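Local coordinates for nucleoprotein (Schmallenberg virus, PDB 4JNG) that encapsidates the viral RNA genome, shielding it from nucleases and forming the helical nucleocapsid that serves as template for transcription and replication, at residues I122-P125 with L126-V129; E149-L152 with D153-F157; N171-V174 with N175-K178. One frame throughout, in Å; residues are numbered along the deposited sequence.

Contact 1: I122-P125 with L126-V129. With nucleotides of chain A.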
loop_
_atom_site.group_PDB
_atom_site.type_symbol
_atom_site.label_atom_id
_atom_site.label_comp_id
_atom_site.label_asym_id
_atom_site.label_seq_id
_atom_site.Cartn_x
_atom_site.Cartn_y
_atom_site.Cartn_z
ATOM N N ILE B 122 -19.455 -19.142 -23.392
ATOM C CA ILE B 122 -19.292 -18.352 -22.155
ATOM C C ILE B 122 -18.296 -18.937 -21.151
ATOM O O ILE B 122 -18.360 -20.120 -20.794
ATOM C CB ILE B 122 -20.654 -18.112 -21.474
ATOM C CG1 ILE B 122 -21.568 -17.340 -22.427
ATOM C CG2 ILE B 122 -20.495 -17.339 -20.165
ATOM C CD1 ILE B 122 -23.021 -17.359 -22.026
ATOM N N VAL B 123 -17.400 -18.071 -20.680
ATOM C CA VAL B 123 -16.330 -18.440 -19.776
ATOM C C VAL B 123 -16.492 -17.686 -18.456
ATOM O O VAL B 123 -16.641 -16.473 -18.447
ATOM C CB VAL B 123 -14.964 -18.111 -20.406
ATOM C CG1 VAL B 123 -13.843 -18.650 -19.548
ATOM C CG2 VAL B 123 -14.866 -18.709 -21.807
ATOM N N MET B 124 -16.476 -18.414 -17.347
ATOM C CA MET B 124 -16.543 -17.808 -16.011
ATOM C C MET B 124 -15.181 -17.995 -15.353
ATOM O O MET B 124 -14.936 -19.012 -14.702
ATOM C CB MET B 124 -17.651 -18.461 -15.178
ATOM C CG MET B 124 -18.007 -17.750 -13.871
ATOM S SD MET B 124 -18.720 -16.095 -14.048
ATOM C CE MET B 124 -19.998 -16.392 -15.270
ATOM N N PRO B 125 -14.275 -17.020 -15.539
ATOM C CA PRO B 125 -12.998 -17.083 -14.846
ATOM C C PRO B 125 -13.180 -16.714 -13.386
ATOM O O PRO B 125 -13.155 -15.543 -13.034
ATOM C CB PRO B 125 -12.139 -16.043 -15.576
ATOM C CG PRO B 125 -12.987 -15.449 -16.636
ATOM C CD PRO B 125 -14.403 -15.776 -16.304
ATOM N N LEU B 126 -13.373 -17.729 -12.559
ATOM C CA LEU B 126 -13.703 -17.577 -11.138
ATOM C C LEU B 126 -14.191 -18.945 -10.693
ATOM O O LEU B 126 -13.823 -19.441 -9.629
ATOM C CB LEU B 126 -14.798 -16.522 -10.903
ATOM C CG LEU B 126 -14.339 -15.122 -10.505
ATOM C CD1 LEU B 126 -15.237 -14.037 -11.080
ATOM C CD2 LEU B 126 -14.275 -15.009 -8.992
ATOM N N ALA B 127 -15.050 -19.524 -11.528
ATOM C CA ALA B 127 -15.461 -20.908 -11.407
ATOM C C ALA B 127 -14.309 -21.824 -11.777
ATOM O O ALA B 127 -14.035 -22.792 -11.069
ATOM C CB ALA B 127 -16.655 -21.184 -12.321
ATOM N N GLU B 128 -13.645 -21.509 -12.890
ATOM C CA GLU B 128 -12.613 -22.373 -13.455
ATOM C C GLU B 128 -11.480 -22.633 -12.486
ATOM O O GLU B 128 -11.123 -23.786 -12.229
ATOM C CB GLU B 128 -12.032 -21.765 -14.743
ATOM C CG GLU B 128 -12.986 -21.717 -15.927
ATOM C CD GLU B 128 -13.477 -23.089 -16.346
ATOM O OE1 GLU B 128 -13.682 -23.953 -15.467
ATOM O OE2 GLU B 128 -13.671 -23.308 -17.560
ATOM N N VAL B 129 -10.936 -21.559 -11.927
ATOM C CA VAL B 129 -9.739 -21.668 -11.099
ATOM C C VAL B 129 -10.006 -22.499 -9.835
ATOM O O VAL B 129 -9.067 -22.949 -9.174
ATOM C CB VAL B 129 -9.124 -20.280 -10.791
ATOM C CG1 VAL B 129 -8.736 -19.580 -12.090
ATOM C CG2 VAL B 129 -10.068 -19.405 -9.975
ATOM P P U A 29 -7.403 -14.156 -9.158
ATOM O OP1 U A 29 -6.240 -14.976 -9.584
ATOM O OP2 U A 29 -7.235 -12.694 -8.954
ATOM O "O5'" U A 29 -8.604 -14.362 -10.182
ATOM C "C5'" U A 29 -8.863 -15.644 -10.783
ATOM C "C4'" U A 29 -9.440 -15.450 -12.163
ATOM O "O4'" U A 29 -10.684 -14.700 -12.056
ATOM C "C3'" U A 29 -8.557 -14.669 -13.135
ATOM O "O3'" U A 29 -8.649 -15.213 -14.451
ATOM C "C2'" U A 29 -9.150 -13.265 -13.068
ATOM O "O2'" U A 29 -8.892 -12.434 -14.178
ATOM C "C1'" U A 29 -10.636 -13.588 -12.924
ATOM N N1 U A 29 -11.452 -12.504 -12.355
ATOM C C2 U A 29 -12.709 -12.292 -12.891
ATOM O O2 U A 29 -13.172 -12.975 -13.788
ATOM N N3 U A 29 -13.408 -11.251 -12.329
ATOM C C4 U A 29 -12.990 -10.417 -11.315
ATOM O O4 U A 29 -13.738 -9.521 -10.920
ATOM C C5 U A 29 -11.677 -10.694 -10.819
ATOM C C6 U A 29 -10.970 -11.703 -11.341
ATOM P P U A 30 -7.340 -15.730 -15.237
ATOM O OP1 U A 30 -6.220 -15.850 -14.269
ATOM O OP2 U A 30 -7.181 -14.889 -16.452
ATOM O "O5'" U A 30 -7.750 -17.204 -15.683
ATOM C "C5'" U A 30 -9.138 -17.538 -15.801
ATOM C "C4'" U A 30 -9.357 -18.833 -16.548
ATOM O "O4'" U A 30 -10.558 -18.688 -17.360
ATOM C "C3'" U A 30 -8.265 -19.290 -17.513
ATOM O "O3'" U A 30 -7.327 -20.157 -16.875
ATOM C "C2'" U A 30 -9.066 -20.059 -18.557
ATOM O "O2'" U A 30 -9.392 -21.373 -18.154
ATOM C "C1'" U A 30 -10.331 -19.211 -18.655
ATOM N N1 U A 30 -10.218 -18.093 -19.603
ATOM C C2 U A 30 -10.548 -18.339 -20.922
ATOM O O2 U A 30 -10.935 -19.426 -21.315
ATOM N N3 U A 30 -10.423 -17.261 -21.760
ATOM C C4 U A 30 -10.001 -15.991 -21.429
ATOM O O4 U A 30 -9.939 -15.127 -22.305
ATOM C C5 U A 30 -9.666 -15.817 -20.049
ATOM C C6 U A 30 -9.783 -16.848 -19.204
ATOM P P U A 28 -7.755 -10.214 -5.545
ATOM O OP1 U A 28 -6.296 -10.487 -5.540
ATOM O OP2 U A 28 -8.300 -9.192 -6.471
ATOM O "O5'" U A 28 -8.499 -11.602 -5.791
ATOM C "C5'" U A 28 -7.942 -12.834 -5.296
ATOM C "C4'" U A 28 -8.813 -14.006 -5.680
ATOM O "O4'" U A 28 -10.125 -13.866 -5.083
ATOM C "C3'" U A 28 -9.089 -14.156 -7.166
ATOM O "O3'" U A 28 -7.991 -14.786 -7.814
ATOM C "C2'" U A 28 -10.379 -14.971 -7.185
ATOM O "O2'" U A 28 -10.187 -16.370 -7.159
ATOM C "C1'" U A 28 -11.095 -14.461 -5.929
ATOM N N1 U A 28 -12.130 -13.458 -6.220
ATOM C C2 U A 28 -13.451 -13.850 -6.133
ATOM O O2 U A 28 -13.789 -14.982 -5.828
ATOM N N3 U A 28 -14.365 -12.865 -6.415
ATOM C C4 U A 28 -14.101 -11.559 -6.767
ATOM O O4 U A 28 -15.037 -10.790 -6.990
ATOM C C5 U A 28 -12.711 -11.231 -6.837
ATOM C C6 U A 28 -11.796 -12.170 -6.572
#

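Contact 2: E149-L152 with D153-F157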
loop_
_atom_site.group_PDB
_atom_site.type_symbol
_atom_site.label_atom_id
_atom_site.label_comp_id
_atom_site.label_asym_id
_atom_site.label_seq_id
_atom_site.Cartn_x
_atom_site.Cartn_y
_atom_site.Cartn_z
ATOM N N GLU B 149 -25.256 -13.995 -5.929
ATOM C CA GLU B 149 -25.803 -14.105 -4.561
ATOM C C GLU B 149 -27.145 -13.370 -4.351
ATOM O O GLU B 149 -27.862 -13.632 -3.385
ATOM C CB GLU B 149 -24.754 -13.672 -3.522
ATOM C CG GLU B 149 -24.537 -12.171 -3.365
ATOM C CD GLU B 149 -23.827 -11.506 -4.532
ATOM O OE1 GLU B 149 -23.152 -12.183 -5.350
ATOM O OE2 GLU B 149 -23.951 -10.274 -4.622
ATOM N N MET B 150 -27.483 -12.459 -5.261
ATOM C CA MET B 150 -28.812 -11.851 -5.297
ATOM C C MET B 150 -29.932 -12.841 -5.681
ATOM O O MET B 150 -31.114 -12.515 -5.538
ATOM C CB MET B 150 -28.844 -10.722 -6.331
ATOM C CG MET B 150 -27.912 -9.554 -6.090
ATOM S SD MET B 150 -28.279 -8.223 -7.259
ATOM C CE MET B 150 -27.462 -8.756 -8.755
ATOM N N PHE B 151 -29.574 -14.022 -6.190
ATOM C CA PHE B 151 -30.558 -15.003 -6.640
ATOM C C PHE B 151 -30.234 -16.398 -6.113
ATOM O O PHE B 151 -29.985 -17.328 -6.881
ATOM C CB PHE B 151 -30.615 -15.017 -8.179
ATOM C CG PHE B 151 -30.802 -13.657 -8.788
ATOM C CD1 PHE B 151 -32.003 -12.983 -8.645
ATOM C CD2 PHE B 151 -29.774 -13.048 -9.489
ATOM C CE1 PHE B 151 -32.177 -11.722 -9.188
ATOM C CE2 PHE B 151 -29.940 -11.793 -10.042
ATOM C CZ PHE B 151 -31.143 -11.126 -9.885
ATOM N N LEU B 152 -30.243 -16.552 -4.792
ATOM C CA LEU B 152 -30.018 -17.865 -4.180
ATOM C C LEU B 152 -31.005 -18.936 -4.702
ATOM O O LEU B 152 -30.620 -20.085 -4.899
ATOM C CB LEU B 152 -30.059 -17.753 -2.646
ATOM C CG LEU B 152 -28.760 -17.518 -1.843
ATOM C CD1 LEU B 152 -27.506 -17.235 -2.659
ATOM C CD2 LEU B 152 -28.970 -16.418 -0.810
ATOM N N ASP B 153 -32.252 -18.551 -4.966
ATOM C CA ASP B 153 -33.259 -19.477 -5.507
ATOM C C ASP B 153 -32.878 -20.023 -6.891
ATOM O O ASP B 153 -32.943 -21.235 -7.129
ATOM C CB ASP B 153 -34.631 -18.786 -5.574
ATOM C CG ASP B 153 -35.729 -19.690 -6.133
ATOM O OD1 ASP B 153 -35.681 -20.032 -7.337
ATOM O OD2 ASP B 153 -36.658 -20.039 -5.375
ATOM N N ALA B 154 -32.485 -19.120 -7.786
ATOM C CA ALA B 154 -32.155 -19.463 -9.164
ATOM C C ALA B 154 -30.855 -20.255 -9.290
ATOM O O ALA B 154 -30.703 -21.056 -10.226
ATOM C CB ALA B 154 -32.077 -18.202 -10.012
ATOM N N PHE B 155 -29.917 -20.024 -8.373
ATOM C CA PHE B 155 -28.626 -20.707 -8.409
ATOM C C PHE B 155 -28.498 -21.766 -7.315
ATOM O O PHE B 155 -27.388 -22.144 -6.939
ATOM C CB PHE B 155 -27.473 -19.703 -8.325
ATOM C CG PHE B 155 -27.413 -18.750 -9.490
ATOM C CD1 PHE B 155 -26.974 -19.179 -10.740
ATOM C CD2 PHE B 155 -27.791 -17.426 -9.339
ATOM C CE1 PHE B 155 -26.918 -18.303 -11.816
ATOM C CE2 PHE B 155 -27.736 -16.542 -10.406
ATOM C CZ PHE B 155 -27.301 -16.983 -11.650
ATOM N N ASP B 156 -29.640 -22.242 -6.819
ATOM C CA ASP B 156 -29.687 -23.372 -5.894
ATOM C C ASP B 156 -28.632 -23.238 -4.799
ATOM O O ASP B 156 -27.805 -24.130 -4.609
ATOM C CB ASP B 156 -29.504 -24.686 -6.672
ATOM C CG ASP B 156 -30.659 -24.973 -7.616
ATOM O OD1 ASP B 156 -31.831 -24.797 -7.213
ATOM O OD2 ASP B 156 -30.397 -25.392 -8.763
ATOM N N PHE B 157 -28.654 -22.089 -4.124
ATOM C CA PHE B 157 -27.793 -21.790 -2.968
ATOM C C PHE B 157 -26.280 -21.780 -3.217
ATOM O O PHE B 157 -25.515 -21.568 -2.282
ATOM C CB PHE B 157 -28.110 -22.745 -1.801
ATOM C CG PHE B 157 -29.326 -22.357 -1.008
ATOM C CD1 PHE B 157 -29.285 -21.273 -0.143
ATOM C CD2 PHE B 157 -30.505 -23.086 -1.111
ATOM C CE1 PHE B 157 -30.401 -20.912 0.596
ATOM C CE2 PHE B 157 -31.623 -22.733 -0.377
ATOM C CZ PHE B 157 -31.571 -21.643 0.479
#

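Contact 3: N171-V174 with N175-K178. With nucleotides of chain A.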
loop_
_atom_site.group_PDB
_atom_site.type_symbol
_atom_site.label_atom_id
_atom_site.label_comp_id
_atom_site.label_asym_id
_atom_site.label_seq_id
_atom_site.Cartn_x
_atom_site.Cartn_y
_atom_site.Cartn_z
ATOM N N ASN B 171 -8.352 -17.835 2.574
ATOM C CA ASN B 171 -8.448 -17.007 3.773
ATOM C C ASN B 171 -9.103 -15.676 3.433
ATOM O O ASN B 171 -8.548 -14.601 3.677
ATOM C CB ASN B 171 -7.075 -16.839 4.423
ATOM C CG ASN B 171 -6.520 -18.153 4.940
ATOM O OD1 ASN B 171 -5.508 -18.650 4.444
ATOM N ND2 ASN B 171 -7.193 -18.735 5.931
ATOM N N MET B 172 -10.296 -15.783 2.849
ATOM C CA MET B 172 -11.121 -14.634 2.508
ATOM C C MET B 172 -11.537 -13.918 3.778
ATOM O O MET B 172 -12.128 -14.529 4.662
ATOM C CB MET B 172 -12.376 -15.091 1.742
ATOM C CG MET B 172 -13.578 -14.154 1.828
ATOM S SD MET B 172 -14.631 -14.222 0.359
ATOM C CE MET B 172 -13.489 -13.425 -0.749
ATOM N N ASP B 173 -11.240 -12.624 3.850
ATOM C CA ASP B 173 -11.769 -11.775 4.905
ATOM C C ASP B 173 -13.213 -12.200 5.168
ATOM O O ASP B 173 -14.011 -12.305 4.238
ATOM C CB ASP B 173 -11.693 -10.310 4.477
ATOM C CG ASP B 173 -12.413 -9.377 5.430
ATOM O OD1 ASP B 173 -12.286 -9.549 6.663
ATOM O OD2 ASP B 173 -13.093 -8.454 4.933
ATOM N N VAL B 174 -13.539 -12.453 6.431
ATOM C CA VAL B 174 -14.836 -13.044 6.791
ATOM C C VAL B 174 -15.999 -12.116 6.423
ATOM O O VAL B 174 -17.148 -12.555 6.340
ATOM C CB VAL B 174 -14.927 -13.421 8.291
ATOM C CG1 VAL B 174 -16.040 -14.440 8.514
ATOM C CG2 VAL B 174 -13.601 -13.978 8.805
ATOM N N ASN B 175 -15.704 -10.836 6.210
ATOM C CA ASN B 175 -16.637 -9.949 5.524
ATOM C C ASN B 175 -16.794 -10.471 4.092
ATOM O O ASN B 175 -16.459 -11.623 3.827
ATOM C CB ASN B 175 -16.152 -8.494 5.569
ATOM C CG ASN B 175 -16.304 -7.866 6.946
ATOM O OD1 ASN B 175 -17.241 -8.177 7.683
ATOM N ND2 ASN B 175 -15.390 -6.965 7.294
ATOM N N PHE B 176 -17.323 -9.673 3.170
ATOM C CA PHE B 176 -17.690 -10.183 1.838
ATOM C C PHE B 176 -18.920 -11.099 1.927
ATOM O O PHE B 176 -19.788 -11.076 1.036
ATOM C CB PHE B 176 -16.525 -10.920 1.144
ATOM C CG PHE B 176 -15.381 -10.026 0.745
ATOM C CD1 PHE B 176 -15.448 -9.277 -0.424
ATOM C CD2 PHE B 176 -14.230 -9.944 1.522
ATOM C CE1 PHE B 176 -14.398 -8.453 -0.801
ATOM C CE2 PHE B 176 -13.177 -9.124 1.147
ATOM C CZ PHE B 176 -13.261 -8.376 -0.010
ATOM N N MET B 177 -18.988 -11.914 2.986
ATOM C CA MET B 177 -20.163 -12.733 3.271
ATOM C C MET B 177 -21.300 -11.892 3.836
ATOM O O MET B 177 -22.445 -12.336 3.895
ATOM C CB MET B 177 -19.825 -13.860 4.250
ATOM C CG MET B 177 -19.149 -15.065 3.623
ATOM S SD MET B 177 -19.481 -16.570 4.554
ATOM C CE MET B 177 -21.173 -16.917 4.074
ATOM N N LYS B 178 -20.980 -10.675 4.254
ATOM C CA LYS B 178 -21.968 -9.743 4.760
ATOM C C LYS B 178 -23.206 -9.686 3.871
ATOM O O LYS B 178 -24.329 -9.832 4.362
ATOM C CB LYS B 178 -21.337 -8.360 4.859
ATOM C CG LYS B 178 -22.243 -7.290 5.435
ATOM C CD LYS B 178 -21.528 -5.951 5.478
ATOM C CE LYS B 178 -21.424 -5.324 4.093
ATOM N NZ LYS B 178 -20.430 -4.219 4.063
ATOM P P U A 27 -10.101 -5.350 -4.528
ATOM O OP1 U A 27 -8.985 -4.736 -5.291
ATOM O OP2 U A 27 -11.408 -5.569 -5.203
ATOM O "O5'" U A 27 -9.570 -6.742 -3.950
ATOM C "C5'" U A 27 -9.916 -7.210 -2.628
ATOM C "C4'" U A 27 -9.664 -8.699 -2.455
ATOM O "O4'" U A 27 -10.762 -9.266 -1.682
ATOM C "C3'" U A 27 -9.543 -9.562 -3.715
ATOM O "O3'" U A 27 -8.180 -9.815 -4.046
ATOM C "C2'" U A 27 -10.224 -10.865 -3.305
ATOM O "O2'" U A 27 -9.378 -11.752 -2.599
ATOM C "C1'" U A 27 -11.326 -10.359 -2.380
ATOM N N1 U A 27 -12.541 -9.898 -3.074
ATOM C C2 U A 27 -13.647 -10.729 -3.065
ATOM O O2 U A 27 -13.653 -11.816 -2.521
ATOM N N3 U A 27 -14.745 -10.236 -3.725
ATOM C C4 U A 27 -14.852 -9.027 -4.379
ATOM O O4 U A 27 -15.914 -8.726 -4.926
ATOM C C5 U A 27 -13.669 -8.227 -4.346
ATOM C C6 U A 27 -12.582 -8.677 -3.710
ATOM P P U A 26 -14.736 -2.281 -5.535
ATOM O OP1 U A 26 -13.824 -1.793 -6.597
ATOM O OP2 U A 26 -15.677 -3.388 -5.824
ATOM O "O5'" U A 26 -13.880 -2.712 -4.256
ATOM C "C5'" U A 26 -12.601 -2.116 -3.951
ATOM C "C4'" U A 26 -12.018 -2.717 -2.687
ATOM O "O4'" U A 26 -12.984 -2.610 -1.609
ATOM C "C3'" U A 26 -11.670 -4.199 -2.739
ATOM O "O3'" U A 26 -10.351 -4.442 -3.224
ATOM C "C2'" U A 26 -11.731 -4.611 -1.269
ATOM O "O2'" U A 26 -10.516 -4.438 -0.568
ATOM C "C1'" U A 26 -12.830 -3.699 -0.719
ATOM N N1 U A 26 -14.127 -4.377 -0.573
ATOM C C2 U A 26 -14.401 -4.980 0.640
ATOM O O2 U A 26 -13.630 -4.954 1.584
ATOM N N3 U A 26 -15.621 -5.606 0.710
ATOM C C4 U A 26 -16.570 -5.701 -0.288
ATOM O O4 U A 26 -17.622 -6.304 -0.069
ATOM C C5 U A 26 -16.205 -5.066 -1.517
ATOM C C6 U A 26 -15.023 -4.447 -1.617
ATOM P P U A 25 -20.769 -1.751 -5.681
ATOM O OP1 U A 25 -20.524 -1.568 -7.130
ATOM O OP2 U A 25 -21.361 -3.014 -5.182
ATOM O "O5'" U A 25 -19.382 -1.481 -4.951
ATOM C "C5'" U A 25 -18.653 -0.272 -5.198
ATOM C "C4'" U A 25 -17.613 -0.093 -4.126
ATOM O "O4'" U A 25 -18.258 -0.065 -2.825
ATOM C "C3'" U A 25 -16.600 -1.220 -4.019
ATOM O "O3'" U A 25 -15.583 -1.032 -5.001
ATOM C "C2'" U A 25 -16.119 -1.082 -2.576
ATOM O "O2'" U A 25 -15.111 -0.105 -2.451
ATOM C "C1'" U A 25 -17.386 -0.616 -1.856
ATOM N N1 U A 25 -18.112 -1.646 -1.089
ATOM C C2 U A 25 -17.746 -1.825 0.234
ATOM O O2 U A 25 -16.848 -1.194 0.763
ATOM N N3 U A 25 -18.468 -2.776 0.910
ATOM C C4 U A 25 -19.499 -3.548 0.418
ATOM O O4 U A 25 -20.054 -4.363 1.158
ATOM C C5 U A 25 -19.825 -3.300 -0.955
ATOM C C6 U A 25 -19.141 -2.376 -1.643
#

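Contact 1: I122-P125 with L126-V129
Met124 and Ala127 meet on the inner side of a turn in one continuous loop, with bound RNA along the other side. Met124 CG turns anti to the backbone N (chi1 -169°). That brings CG to 4.0 Å from Ala127 CB, while SD and CE bend away from the turn. Met124 O takes two weak backbone hydrogen bonds. Glu128 N lies 3.3 Å from Met124 O, with a fairly straight N-H (162°). Ala127 N also reaches Met124 O, with a more bent N-H.

Leu126 can be followed outward. Its CB and CG sit close beside the carbonyl oxygen of the preceding Pro125, with chi1 off a staggered value (-98°). From CG the two methyls part. Leu126 CD1 is 3.6 Å from N3 of U29 of chain A, and Leu126 CD2 is 3.2 Å from C2 of U28 of chain A. The side chain thus reaches two successive bases. Pro125 CB touches the next sugar, 3.4 Å from C5' of U30 of chain A, and Val123 CG1 lies 3.5 Å from that nucleotide's base O2.

The loop joins helix 112-121 to helix 138-142. Helix 37-45 packs on Met124 and Pro125 through Phe44 and Leu45. Helix 138-142 packs on Met124 and Ala127 through Leu142 and Tyr141.

Contact 2: E149-L152 with D153-F157
Phe151 and Phe155 are joined by a backbone hydrogen bond where the chain leaves a 3-10 segment and enters a type I beta turn from Asp153 to Asp156. Phe155 N is 3.1 Å from Phe151 O. A second bond joins Phe157 N to Leu152 O at 2.9 Å, with an almost straight N-H (176°). The type I turn's own bond, Asp156 N to Asp153 O, is weak.

The side chains of Phe151 and Phe155 lie alongside each other, both directed the same way. Each has CG anti to its carbonyl carbon (chi1 -52° and -63°), and this shared torsion sends both rings out together. Phe151 CB rests 3.9 Å from Phe155 CD2, and Phe155 CE2 comes 4.1 Å from Phe151 CD2. Ala154 CB is 4.0 Å from Phe151 CB. Met150 CB lies over the centre of one Phe151 ring face.

Leu152 and Phe157 are set roughly perpendicular, with Leu152 CG 4.2 Å from Phe157 CD1. Leu152 also packs on Leu160 of helix 158-168. Phe157 is the N-cap residue of that helix, and its ring stacks with Tyr185. Phe151 touches Tyr99 and Arg102 of helix 93-110.

The chemistry implies a division of labour. Main-chain bonds set the backbone, and dispersion contacts among buried apolar groups supply the rest. No side-chain hydrogen bond or salt bridge crosses between the segments.

Contact 3: N171-V174 with N175-K178
Lys178 NZ gives a hydrogen bond to O4 of the base of U25 of chain A, at 2.9 Å. NZ also makes a weak hydrogen bond to O4 of another uracil. The lysine is extended except for a bend at chi3 (75°), which turns its amine to the base.

Across the local turn, Met172 and Phe176 form a Met-aromatic contact. Met172 SD sits 5.0 Å from the centroid of the Phe176 ring, at an oblique 43° from its normal, and 3.9 Å from Phe176 CB. The ring lies between two nucleotides. On the Met172 face, Phe176 CE1 is 3.3 Å from N1 of U27 of chain A. Over the opposite face, the same atom is 3.4 Å from N3 of U26 of chain A. Asp173 O approaches the ring edge in plane, 3.6 Å from Phe176 CD2. Asp173 CB also meets this side of the ring, 3.8 Å from Phe176 CE2.

Met177 packs instead on Glu163, Met164 and Val167 of helix 158-168. Met172 touches Arg166, another residue that binds RNA. The arrangement is that of an RNA-binding site: an aromatic ring inserted between bases, with a lysine hydrogen-bonded to a base carbonyl oxygen.

The three contacts follow one another along the chain and do not touch. Their centres lie 18 Å apart for contacts 1 and 2, 18 Å for contacts 2 and 3, and 20 Å for contacts 1 and 3. Contacts 1 and 3 meet the same RNA strand, chain A. Contact 3 takes U25 to U27 and contact 1 takes U28 to U30, making six successive nucleotides. Contact 2 stands back, its nearest atom about 5 Å from the nucleic acid. Arg166 relates the two RNA-facing loops: its side chain is about 3 Å from that of Met172 and about 5 Å from that of Leu126. Contact 2 leads into helix 158-168, which carries this arginine.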